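Long-range contacts in probable dehydrogenase (Bordetella bronchiseptica, PDB 3MOI), which probably catalyses an NAD(P)-dependent oxidation or reduction, as in other members of the GFO/IDH/MocA oxidoreductase family, although its substrate is not established: residues G88-V93 / A114-V119; V129-R134 / P331-R336; N149-T154 / F300-V305; V197-G202 / C214-T219. One frame throughout, in Å; residues are numbered along the deposited sequence.

Interaction 1 (G88-V93 / A114-V119); sequences GLHIIV and AGVHLV
H90 and H117 meet through one side-chain hydrogen bond, from the backbone N of H117 to ND1 of the H90 ring at 2.9 Å. The N-H points almost straight at the acceptor, 177°, and the donor lies near the ring plane, at the ring edge. With CG of H90 anti to its own carbonyl carbon (chi1 -51°), the imidazole starts beside the backbone N, and the two histidine side chains run side by side, pointing the same way.

Backbone bonds continue the link. I91 gives its N-H to H117 O and receives V119 N on its own O, and V93 N then reaches V119 O, each at 2.9 Å. The directions of 88-93 and 116-119 differ by 11°, and bridges I91-L118 and I92-V119 define a parallel pair.

Apolar contacts fill in around these bonds. CD1 of L118 comes 3.5 Å from CG2 of V93 and also touches CG2 of I91, on the face shared by I91 and L118. At the other end V116 packs CG1 against the backbone of G88, 3.7 Å from its C.

The segments contain strands 90-93 and 118-119, joined through helix 101-114 in a beta-alpha-beta crossover at one edge of the Rossmann sheet. Strand 67-70 flanks 90-93 on its other side; helix 77-86 packs on I91 and V93, while helix 340-352 meets H90, I92 and H117.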
loop_
_atom_site.group_PDB
_atom_site.type_symbol
_atom_site.label_atom_id
_atom_site.label_comp_id
_atom_site.label_asym_id
_atom_site.label_seq_id
_atom_site.Cartn_x
_atom_site.Cartn_y
_atom_site.Cartn_z
ATOM N N GLY A 88 -21.804 -1.432 38.636
ATOM C CA GLY A 88 -22.618 -0.523 37.768
ATOM C C GLY A 88 -21.879 0.742 37.248
ATOM O O GLY A 88 -22.480 1.827 37.115
ATOM N N LEU A 89 -20.572 0.624 36.975
ATOM C CA LEU A 89 -19.820 1.684 36.415
ATOM C C LEU A 89 -19.589 1.437 34.925
ATOM O O LEU A 89 -19.267 0.329 34.517
ATOM C CB LEU A 89 -18.465 1.745 37.097
ATOM C CG LEU A 89 -18.394 2.176 38.551
ATOM C CD1 LEU A 89 -16.941 2.283 38.751
ATOM C CD2 LEU A 89 -19.160 3.541 38.871
ATOM N N HIS A 90 -19.737 2.494 34.129
ATOM C CA HIS A 90 -19.453 2.441 32.700
ATOM C C HIS A 90 -17.944 2.469 32.542
ATOM O O HIS A 90 -17.227 2.867 33.448
ATOM C CB HIS A 90 -20.135 3.600 31.969
ATOM C CG HIS A 90 -21.597 3.726 32.279
ATOM N ND1 HIS A 90 -22.526 2.783 31.891
ATOM C CD2 HIS A 90 -22.287 4.657 32.971
ATOM C CE1 HIS A 90 -23.725 3.137 32.300
ATOM N NE2 HIS A 90 -23.603 4.260 32.985
ATOM N N ILE A 91 -17.457 2.027 31.395
ATOM C CA ILE A 91 -16.054 1.771 31.229
ATOM C C ILE A 91 -15.485 2.251 29.882
ATOM O O ILE A 91 -16.126 2.096 28.846
ATOM C CB ILE A 91 -15.843 0.250 31.246
ATOM C CG1 ILE A 91 -16.284 -0.346 32.550
ATOM C CG2 ILE A 91 -14.401 -0.098 30.977
ATOM C CD1 ILE A 91 -16.594 -1.841 32.439
ATOM N N ILE A 92 -14.271 2.802 29.908
ATOM C CA ILE A 92 -13.461 2.868 28.729
ATOM C C ILE A 92 -12.279 2.002 29.027
ATOM O O ILE A 92 -11.699 2.227 30.054
ATOM C CB ILE A 92 -12.957 4.289 28.438
ATOM C CG1 ILE A 92 -14.141 5.228 28.106
ATOM C CG2 ILE A 92 -12.058 4.340 27.241
ATOM C CD1 ILE A 92 -13.739 6.841 28.247
ATOM N N VAL A 93 -11.895 1.072 28.134
ATOM C CA VAL A 93 -10.737 0.190 28.334
ATOM C C VAL A 93 -9.717 0.278 27.238
ATOM O O VAL A 93 -10.071 0.073 26.067
ATOM C CB VAL A 93 -11.053 -1.338 28.184
ATOM C CG1 VAL A 93 -10.417 -2.140 29.309
ATOM C CG2 VAL A 93 -12.481 -1.634 27.914
ATOM N N ALA A 114 -24.590 -6.526 33.640
ATOM C CA ALA A 114 -24.702 -5.331 34.452
ATOM C C ALA A 114 -25.519 -4.180 33.776
ATOM O O ALA A 114 -25.983 -3.274 34.470
ATOM C CB ALA A 114 -23.304 -4.814 34.903
ATOM N N GLY A 115 -25.652 -4.164 32.455
ATOM C CA GLY A 115 -26.363 -3.069 31.845
ATOM C C GLY A 115 -25.499 -1.835 31.669
ATOM O O GLY A 115 -26.011 -0.770 31.410
ATOM N N VAL A 116 -24.174 -1.956 31.784
ATOM C CA VAL A 116 -23.322 -0.783 31.663
ATOM C C VAL A 116 -22.837 -0.572 30.230
ATOM O O VAL A 116 -22.928 -1.488 29.421
ATOM C CB VAL A 116 -22.117 -0.835 32.653
ATOM C CG1 VAL A 116 -22.607 -1.010 34.101
ATOM C CG2 VAL A 116 -21.112 -1.821 32.238
ATOM N N HIS A 117 -22.326 0.621 29.924
ATOM C CA HIS A 117 -21.727 0.886 28.637
ATOM C C HIS A 117 -20.236 0.777 28.701
ATOM O O HIS A 117 -19.636 1.260 29.664
ATOM C CB HIS A 117 -22.074 2.269 28.142
ATOM C CG HIS A 117 -23.527 2.430 27.851
ATOM N ND1 HIS A 117 -24.402 3.080 28.710
ATOM C CD2 HIS A 117 -24.277 1.970 26.829
ATOM C CE1 HIS A 117 -25.617 3.049 28.199
ATOM N NE2 HIS A 117 -25.564 2.396 27.052
ATOM N N LEU A 118 -19.656 0.197 27.650
ATOM C CA LEU A 118 -18.231 0.017 27.524
ATOM C C LEU A 118 -17.776 0.500 26.207
ATOM O O LEU A 118 -18.348 0.154 25.248
ATOM C CB LEU A 118 -17.843 -1.492 27.557
ATOM C CG LEU A 118 -16.309 -1.726 27.362
ATOM C CD1 LEU A 118 -15.697 -2.861 28.323
ATOM C CD2 LEU A 118 -16.013 -2.020 25.938
ATOM N N VAL A 119 -16.678 1.223 26.147
ATOM C CA VAL A 119 -16.023 1.554 24.904
ATOM C C VAL A 119 -14.556 1.125 24.992
ATOM O O VAL A 119 -13.919 1.341 26.024
ATOM C CB VAL A 119 -16.013 3.103 24.715
ATOM C CG1 VAL A 119 -14.873 3.579 23.697
ATOM C CG2 VAL A 119 -17.376 3.621 24.347
#

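Interaction 2 (V129-R134 / P331-R336)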
loop_
_atom_site.group_PDB
_atom_site.type_symbol
_atom_site.label_atom_id
_atom_site.label_comp_id
_atom_site.label_asym_id
_atom_site.label_seq_id
_atom_site.Cartn_x
_atom_site.Cartn_y
_atom_site.Cartn_z
ATOM N N VAL A 129 -10.149 12.286 11.769
ATOM C CA VAL A 129 -10.019 12.048 10.331
ATOM C C VAL A 129 -10.707 10.743 9.913
ATOM O O VAL A 129 -11.368 10.698 8.869
ATOM C CB VAL A 129 -8.572 12.122 9.824
ATOM C CG1 VAL A 129 -7.969 13.538 10.118
ATOM C CG2 VAL A 129 -7.727 11.008 10.406
ATOM N N VAL A 130 -10.634 9.717 10.767
ATOM C CA VAL A 130 -11.297 8.445 10.502
ATOM C C VAL A 130 -12.792 8.567 10.627
ATOM O O VAL A 130 -13.550 8.027 9.843
ATOM C CB VAL A 130 -10.797 7.376 11.444
ATOM C CG1 VAL A 130 -11.611 6.122 11.287
ATOM C CG2 VAL A 130 -9.251 7.133 11.210
ATOM N N ARG A 131 -13.246 9.293 11.605
ATOM C CA ARG A 131 -14.682 9.563 11.700
ATOM C C ARG A 131 -15.144 10.349 10.503
ATOM O O ARG A 131 -16.230 10.106 9.951
ATOM C CB ARG A 131 -14.968 10.355 12.955
ATOM C CG ARG A 131 -16.445 10.700 13.228
ATOM C CD ARG A 131 -16.534 11.148 14.714
ATOM N NE ARG A 131 -17.407 12.305 14.895
ATOM C CZ ARG A 131 -18.455 12.349 15.725
ATOM N NH1 ARG A 131 -18.805 11.286 16.474
ATOM N NH2 ARG A 131 -19.172 13.467 15.805
ATOM N N THR A 132 -14.303 11.267 10.060
ATOM C CA THR A 132 -14.651 12.057 8.874
ATOM C C THR A 132 -14.734 11.199 7.655
ATOM O O THR A 132 -15.655 11.403 6.882
ATOM C CB THR A 132 -13.698 13.225 8.610
ATOM O OG1 THR A 132 -13.515 13.946 9.827
ATOM C CG2 THR A 132 -14.276 14.149 7.528
ATOM N N LEU A 133 -13.805 10.260 7.488
ATOM C CA LEU A 133 -13.841 9.348 6.345
ATOM C C LEU A 133 -15.134 8.559 6.400
ATOM O O LEU A 133 -15.784 8.409 5.378
ATOM C CB LEU A 133 -12.608 8.397 6.254
ATOM C CG LEU A 133 -11.207 8.980 5.886
ATOM C CD1 LEU A 133 -10.023 8.107 6.390
ATOM C CD2 LEU A 133 -10.975 9.269 4.395
ATOM N N ARG A 134 -15.536 8.088 7.592
ATOM C CA ARG A 134 -16.817 7.366 7.726
ATOM C C ARG A 134 -17.965 8.272 7.268
ATOM O O ARG A 134 -18.757 7.914 6.378
ATOM C CB ARG A 134 -17.075 6.829 9.158
ATOM C CG ARG A 134 -18.448 6.174 9.343
ATOM C CD ARG A 134 -18.818 5.864 10.889
ATOM N NE ARG A 134 -18.668 4.414 11.101
ATOM C CZ ARG A 134 -19.592 3.509 11.436
ATOM N NH1 ARG A 134 -20.850 3.820 11.802
ATOM N NH2 ARG A 134 -19.178 2.230 11.457
ATOM N N PRO A 331 -13.169 19.678 6.204
ATOM C CA PRO A 331 -12.686 19.704 7.583
ATOM C C PRO A 331 -13.154 18.532 8.467
ATOM O O PRO A 331 -14.253 18.014 8.309
ATOM C CB PRO A 331 -13.276 21.022 8.129
ATOM C CG PRO A 331 -14.379 21.357 7.206
ATOM C CD PRO A 331 -13.848 20.939 5.876
ATOM N N ALA A 332 -12.296 18.154 9.396
ATOM C CA ALA A 332 -12.564 17.108 10.337
ATOM C C ALA A 332 -13.737 17.430 11.267
ATOM O O ALA A 332 -13.776 18.474 11.936
ATOM C CB ALA A 332 -11.320 16.856 11.161
ATOM N N ILE A 333 -14.675 16.504 11.338
ATOM C CA ILE A 333 -15.761 16.633 12.269
ATOM C C ILE A 333 -15.286 17.066 13.680
ATOM O O ILE A 333 -14.430 16.435 14.280
ATOM C CB ILE A 333 -16.642 15.388 12.285
ATOM C CG1 ILE A 333 -17.334 15.255 10.895
ATOM C CG2 ILE A 333 -17.676 15.520 13.402
ATOM C CD1 ILE A 333 -18.157 13.930 10.667
ATOM N N THR A 334 -15.799 18.228 14.125
ATOM C CA THR A 334 -15.482 18.773 15.428
ATOM C C THR A 334 -15.900 17.747 16.469
ATOM O O THR A 334 -17.038 17.296 16.477
ATOM C CB THR A 334 -16.289 20.095 15.746
ATOM O OG1 THR A 334 -15.735 20.738 16.910
ATOM C CG2 THR A 334 -17.819 19.799 16.085
ATOM N N GLY A 335 -14.983 17.358 17.330
ATOM C CA GLY A 335 -15.390 16.683 18.573
ATOM C C GLY A 335 -15.517 17.694 19.707
ATOM O O GLY A 335 -15.075 18.833 19.623
ATOM N N ARG A 336 -16.068 17.263 20.805
ATOM C CA ARG A 336 -16.322 18.207 21.901
ATOM C C ARG A 336 -15.080 18.558 22.754
ATOM O O ARG A 336 -15.076 19.570 23.449
ATOM C CB ARG A 336 -17.478 17.695 22.774
ATOM C CG ARG A 336 -18.490 18.793 23.022
ATOM C CD ARG A 336 -19.684 18.272 23.767
ATOM N NE ARG A 336 -20.578 19.261 24.404
ATOM C CZ ARG A 336 -20.324 19.978 25.507
ATOM N NH1 ARG A 336 -19.148 19.952 26.115
ATOM N NH2 ARG A 336 -21.263 20.773 25.988
#
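R131 reaches across to I333 from the exposed side of helix 128-139. Its CG is anti to the backbone N (chi1 -179°), the first step of a side chain that bends at chi3 and crosses that of I333 at about a right angle. CG2 of I333 lies at the guanidinium edge, near its plane, 3.5 Å from NH2 and 3.6 Å from NE of R131. This is a van der Waals contact between a methyl group and the rim of a charged group.

One residue on, T132 supplies the polar link. The backbone N of I333 donates to T132 OG1 at 3.2 Å, with an N-H...O angle of 152°, a rather long bond. OG1 is also hydrogen-bonded to P128 O one turn back, so this buried hydroxyl joins its own helix to the loop. CA of A332 lies 3.3 Å from T132 OG1, and the methyl CG2 of T132 is 3.9 Å from P331 O.

Further along the helix, L133 turns from the loop to pack on I189 and L312, and R134 NE bonds to T188 O. The arrangement is a surface helix-to-loop contact: it ties helix 128-139, which packs against the mixed sheet of the C-terminal domain, to the loop leading from strand 326-331 to helix 340-352.

Interaction 3 (N149-T154 / F300-V305)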
loop_
_atom_site.group_PDB
_atom_site.type_symbol
_atom_site.label_atom_id
_atom_site.label_comp_id
_atom_site.label_asym_id
_atom_site.label_seq_id
_atom_site.Cartn_x
_atom_site.Cartn_y
_atom_site.Cartn_z
ATOM N N ASN A 149 -6.653 1.141 1.111
ATOM C CA ASN A 149 -5.220 0.863 1.222
ATOM C C ASN A 149 -4.632 1.587 2.412
ATOM O O ASN A 149 -4.633 2.767 2.441
ATOM C CB ASN A 149 -4.572 1.315 -0.076
ATOM C CG ASN A 149 -3.105 0.936 -0.186
ATOM O OD1 ASN A 149 -2.588 0.161 0.609
ATOM N ND2 ASN A 149 -2.430 1.471 -1.205
ATOM N N CYS A 150 -4.171 0.890 3.428
ATOM C CA CYS A 150 -3.605 1.535 4.600
ATOM C C CYS A 150 -2.192 1.064 4.758
ATOM O O CYS A 150 -1.984 -0.143 4.749
ATOM C CB CYS A 150 -4.386 1.107 5.878
ATOM S SG CYS A 150 -6.168 1.383 5.650
ATOM N N PHE A 151 -1.248 1.964 5.018
ATOM C CA PHE A 151 0.080 1.517 5.432
ATOM C C PHE A 151 0.672 2.478 6.441
ATOM O O PHE A 151 0.259 3.617 6.529
ATOM C CB PHE A 151 1.028 1.296 4.229
ATOM C CG PHE A 151 1.194 2.516 3.376
ATOM C CD1 PHE A 151 0.263 2.819 2.388
ATOM C CD2 PHE A 151 2.233 3.420 3.623
ATOM C CE1 PHE A 151 0.367 3.960 1.640
ATOM C CE2 PHE A 151 2.347 4.596 2.884
ATOM C CZ PHE A 151 1.420 4.868 1.882
ATOM N N ASN A 152 1.614 1.995 7.239
ATOM C CA ASN A 152 2.267 2.789 8.260
ATOM C C ASN A 152 3.619 2.160 8.391
ATOM O O ASN A 152 3.678 0.998 8.645
ATOM C CB ASN A 152 1.507 2.681 9.562
ATOM C CG ASN A 152 1.809 3.844 10.532
ATOM O OD1 ASN A 152 2.642 4.684 10.244
ATOM N ND2 ASN A 152 1.125 3.868 11.704
ATOM N N TYR A 153 4.679 2.881 8.111
ATOM C CA TYR A 153 6.050 2.475 8.423
ATOM C C TYR A 153 6.526 3.395 9.549
ATOM O O TYR A 153 6.364 4.637 9.476
ATOM C CB TYR A 153 6.980 2.640 7.171
ATOM C CG TYR A 153 6.552 1.772 6.002
ATOM C CD1 TYR A 153 5.375 1.998 5.332
ATOM C CD2 TYR A 153 7.320 0.698 5.595
ATOM C CE1 TYR A 153 4.978 1.182 4.280
ATOM C CE2 TYR A 153 6.931 -0.121 4.550
ATOM C CZ TYR A 153 5.760 0.105 3.916
ATOM O OH TYR A 153 5.411 -0.715 2.867
ATOM N N THR A 154 7.176 2.811 10.547
ATOM C CA THR A 154 7.202 3.369 11.925
ATOM C C THR A 154 8.479 2.959 12.610
ATOM O O THR A 154 9.252 2.184 12.011
ATOM C CB THR A 154 6.064 2.729 12.614
ATOM O OG1 THR A 154 4.937 3.583 12.503
ATOM C CG2 THR A 154 6.329 2.361 13.959
ATOM N N PHE A 300 -2.941 7.622 11.340
ATOM C CA PHE A 300 -2.110 6.425 11.529
ATOM C C PHE A 300 -1.613 5.913 10.188
ATOM O O PHE A 300 -2.319 5.209 9.453
ATOM C CB PHE A 300 -2.909 5.347 12.269
ATOM C CG PHE A 300 -2.065 4.261 12.833
ATOM C CD1 PHE A 300 -1.279 4.498 13.923
ATOM C CD2 PHE A 300 -2.102 2.985 12.295
ATOM C CE1 PHE A 300 -0.495 3.510 14.484
ATOM C CE2 PHE A 300 -1.311 1.974 12.825
ATOM C CZ PHE A 300 -0.487 2.247 13.940
ATOM N N GLY A 301 -0.398 6.274 9.849
ATOM C CA GLY A 301 0.108 6.029 8.488
ATOM C C GLY A 301 -0.836 6.732 7.533
ATOM O O GLY A 301 -1.542 7.696 7.913
ATOM N N VAL A 302 -0.899 6.222 6.316
ATOM C CA VAL A 302 -1.819 6.748 5.363
ATOM C C VAL A 302 -2.908 5.774 5.048
ATOM O O VAL A 302 -2.737 4.592 5.148
ATOM C CB VAL A 302 -1.146 7.243 4.058
ATOM C CG1 VAL A 302 0.389 7.547 4.248
ATOM C CG2 VAL A 302 -1.507 6.385 2.914
ATOM N N MET A 303 -4.054 6.298 4.660
ATOM C CA MET A 303 -5.232 5.513 4.483
ATOM C C MET A 303 -5.943 6.052 3.259
ATOM O O MET A 303 -6.480 7.148 3.318
ATOM C CB MET A 303 -6.093 5.631 5.749
ATOM C CG MET A 303 -5.497 4.851 6.998
ATOM S SD MET A 303 -6.522 4.723 8.528
ATOM C CE MET A 303 -8.017 5.214 7.844
ATOM N N LEU A 304 -5.915 5.286 2.163
ATOM C CA LEU A 304 -6.482 5.658 0.870
ATOM C C LEU A 304 -7.750 4.860 0.506
ATOM O O LEU A 304 -7.686 3.664 0.227
ATOM C CB LEU A 304 -5.402 5.455 -0.247
ATOM C CG LEU A 304 -4.158 6.388 -0.188
ATOM C CD1 LEU A 304 -2.856 5.827 -0.725
ATOM C CD2 LEU A 304 -4.486 7.675 -0.910
ATOM N N VAL A 305 -8.900 5.517 0.479
ATOM C CA VAL A 305 -10.164 4.783 0.344
ATOM C C VAL A 305 -10.621 4.987 -1.042
ATOM O O VAL A 305 -10.902 6.104 -1.395
ATOM C CB VAL A 305 -11.211 5.362 1.282
ATOM C CG1 VAL A 305 -12.535 4.650 1.156
ATOM C CG2 VAL A 305 -10.653 5.369 2.667
#
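N152 and F300 meet with the amide ND2 over the centre of the phenyl ring, 3.0 Å above its plane. The amide and ring planes stand 82° apart, so the amide meets the ring face through its nitrogen. CG of N152 is anti to the backbone N (chi1 -159°), and the carboxamide also lies alongside G301, with CG 3.4 Å from G301 N. F151 and V302 form the second side-chain contact: CE1 and CZ of the ring meet CG2 of V302, the former at 3.3 Å, while CZ and CE2 approach CG1. On the other face of the sheet, C150 SG lies 3.8 Å from M303 CG.

The F151-V302 and C150-M303 contacts are set in register by paired backbone bonds between antiparallel strands, whose axes are 4.6 Å apart. N149 and L304 exchange two, L304 N to N149 O being nearly straight at 177°, and F151 and V302 exchange two more.

Farther out, H181 meets the F300 ring edge-to-face and strand 225-231 flanks 149-153. F151 meets F151 of the second subunit, and N149 ND2 bonds to Y153 OH of that subunit. The pair thus belongs to the large mixed sheet of the GFO/IDH/MocA C-terminal domain, the face bearing N149 and F151 taking part in the dimer interface.

Interaction 4 (V197-G202 / C214-T219); sequences VRAMTG and CAAMLT
M200 and A215 meet across a beta hairpin because CG of M200 is anti to the backbone N (chi1 176°) and further bends at chi2 and chi3 carry CE toward A215, 4.5 Å from its CB. On the opposite face, C214 has SG anti to its N (chi1 170°), where it approaches the CB of A199. A199 and A216 meet methyl to methyl on that same face, the CB atoms 3.6 Å apart at a non-hydrogen-bonded pair whose CA atoms are 4.1 Å apart.

The strands run antiparallel at 179° with axes 4.6 Å apart. R198 and M217 are joined by two backbone bonds, M217 N to R198 O being 2.8 Å long, and M200 and A215 are joined by two more. A199-A216 falls between these two pairs.

The two faces have different surroundings. V197, A199 and T201 pack on V375 of helix 362-381, whereas the face with R198, M200 and M217 meets the second subunit. There R198 NE bonds to Q384 OE1 and R198 NH2 to T219 OG1, both of the second subunit, and M217 packs on its counterpart. Back within the hairpin, CG1 of V197 reaches CD1 of L218 at 4.4 Å, the apolar contact at the end remote from C214.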
loop_
_atom_site.group_PDB
_atom_site.type_symbol
_atom_site.label_atom_id
_atom_site.label_comp_id
_atom_site.label_asym_id
_atom_site.label_seq_id
_atom_site.Cartn_x
_atom_site.Cartn_y
_atom_site.Cartn_z
ATOM N N VAL A 197 -9.147 -13.198 5.914
ATOM C CA VAL A 197 -7.848 -12.622 6.228
ATOM C C VAL A 197 -6.771 -13.455 5.574
ATOM O O VAL A 197 -6.639 -14.661 5.892
ATOM C CB VAL A 197 -7.550 -12.666 7.711
ATOM C CG1 VAL A 197 -6.209 -12.030 7.967
ATOM C CG2 VAL A 197 -8.639 -12.011 8.504
ATOM N N ARG A 198 -6.009 -12.810 4.684
ATOM C CA ARG A 198 -4.750 -13.326 4.228
ATOM C C ARG A 198 -3.646 -12.398 4.730
ATOM O O ARG A 198 -3.623 -11.210 4.348
ATOM C CB ARG A 198 -4.735 -13.372 2.698
ATOM C CG ARG A 198 -3.426 -13.824 2.090
ATOM C CD ARG A 198 -3.028 -15.249 2.543
ATOM N NE ARG A 198 -1.737 -15.615 1.980
ATOM C CZ ARG A 198 -0.618 -15.735 2.677
ATOM N NH1 ARG A 198 -0.668 -15.580 3.985
ATOM N NH2 ARG A 198 0.542 -16.037 2.059
ATOM N N ALA A 199 -2.722 -12.920 5.548
ATOM C CA ALA A 199 -1.611 -12.099 6.077
ATOM C C ALA A 199 -0.295 -12.878 6.197
ATOM O O ALA A 199 -0.317 -14.085 6.290
ATOM C CB ALA A 199 -1.980 -11.504 7.386
ATOM N N MET A 200 0.822 -12.153 6.215
ATOM C CA MET A 200 2.187 -12.668 6.373
ATOM C C MET A 200 2.748 -11.758 7.423
ATOM O O MET A 200 2.527 -10.566 7.321
ATOM C CB MET A 200 2.983 -12.383 5.106
ATOM C CG MET A 200 4.514 -12.795 5.140
ATOM S SD MET A 200 5.563 -11.538 4.393
ATOM C CE MET A 200 5.344 -10.261 5.621
ATOM N N THR A 201 3.473 -12.263 8.410
ATOM C CA THR A 201 4.168 -11.399 9.393
ATOM C C THR A 201 5.663 -11.739 9.375
ATOM O O THR A 201 6.013 -12.812 9.009
ATOM C CB THR A 201 3.686 -11.682 10.794
ATOM O OG1 THR A 201 3.941 -13.076 11.037
ATOM C CG2 THR A 201 2.195 -11.361 10.935
ATOM N N GLY A 202 6.507 -10.803 9.783
ATOM C CA GLY A 202 7.939 -11.023 9.954
ATOM C C GLY A 202 8.402 -10.558 11.321
ATOM O O GLY A 202 7.758 -9.707 11.999
ATOM N N CYS A 214 3.992 -6.579 8.897
ATOM C CA CYS A 214 2.910 -7.397 8.449
ATOM C C CYS A 214 2.377 -6.897 7.177
ATOM O O CYS A 214 2.176 -5.716 7.056
ATOM C CB CYS A 214 1.788 -7.301 9.436
ATOM S SG CYS A 214 0.228 -8.042 8.879
ATOM N N ALA A 215 2.060 -7.814 6.267
ATOM C CA ALA A 215 1.322 -7.480 5.075
ATOM C C ALA A 215 0.045 -8.306 5.068
ATOM O O ALA A 215 0.116 -9.536 5.240
ATOM C CB ALA A 215 2.197 -7.710 3.742
ATOM N N ALA A 216 -1.093 -7.629 4.868
ATOM C CA ALA A 216 -2.408 -8.300 4.884
ATOM C C ALA A 216 -3.404 -7.760 3.905
ATOM O O ALA A 216 -3.428 -6.567 3.629
ATOM C CB ALA A 216 -3.069 -8.260 6.323
ATOM N N MET A 217 -4.256 -8.669 3.433
ATOM C CA MET A 217 -5.399 -8.339 2.664
ATOM C C MET A 217 -6.621 -8.840 3.426
ATOM O O MET A 217 -6.802 -10.079 3.673
ATOM C CB MET A 217 -5.382 -8.945 1.256
ATOM C CG MET A 217 -6.359 -8.104 0.353
ATOM S SD MET A 217 -6.579 -8.461 -1.349
ATOM C CE MET A 217 -5.067 -9.207 -1.392
ATOM N N LEU A 218 -7.489 -7.895 3.725
ATOM C CA LEU A 218 -8.682 -8.170 4.478
ATOM C C LEU A 218 -9.867 -8.187 3.531
ATOM O O LEU A 218 -10.129 -7.177 2.819
ATOM C CB LEU A 218 -8.876 -7.061 5.522
ATOM C CG LEU A 218 -8.238 -7.140 6.917
ATOM C CD1 LEU A 218 -6.969 -7.855 6.966
ATOM C CD2 LEU A 218 -8.147 -5.763 7.624
ATOM N N THR A 219 -10.597 -9.284 3.496
ATOM C CA THR A 219 -11.797 -9.296 2.684
ATOM C C THR A 219 -13.018 -8.819 3.519
ATOM O O THR A 219 -13.278 -9.315 4.597
ATOM C CB THR A 219 -12.086 -10.680 2.141
ATOM O OG1 THR A 219 -10.969 -11.099 1.352
ATOM C CG2 THR A 219 -13.383 -10.664 1.289
#

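In the fold
Interaction 1 belongs to the parallel Rossmann sheet, the probable NAD(P)-binding part of the chain, while interactions 3 and 4 share the mixed sheet of the C-terminal domain. The centres of interactions 3 and 4 are about 14 Å apart, with strand 225-231 between 145-153 and 213-220, and both reach the second subunit. The helix of interaction 2 packs on that sheet: CD1 of L133 lies against CE of M303 at 3.8 Å, although the centres of interactions 2 and 3 are about 17 Å apart. Interaction 1 lies about 31 Å, centre to centre, from interaction 3 and about 24 Å from interaction 2, whose helix 128-139 follows strand 118-120 in the chain.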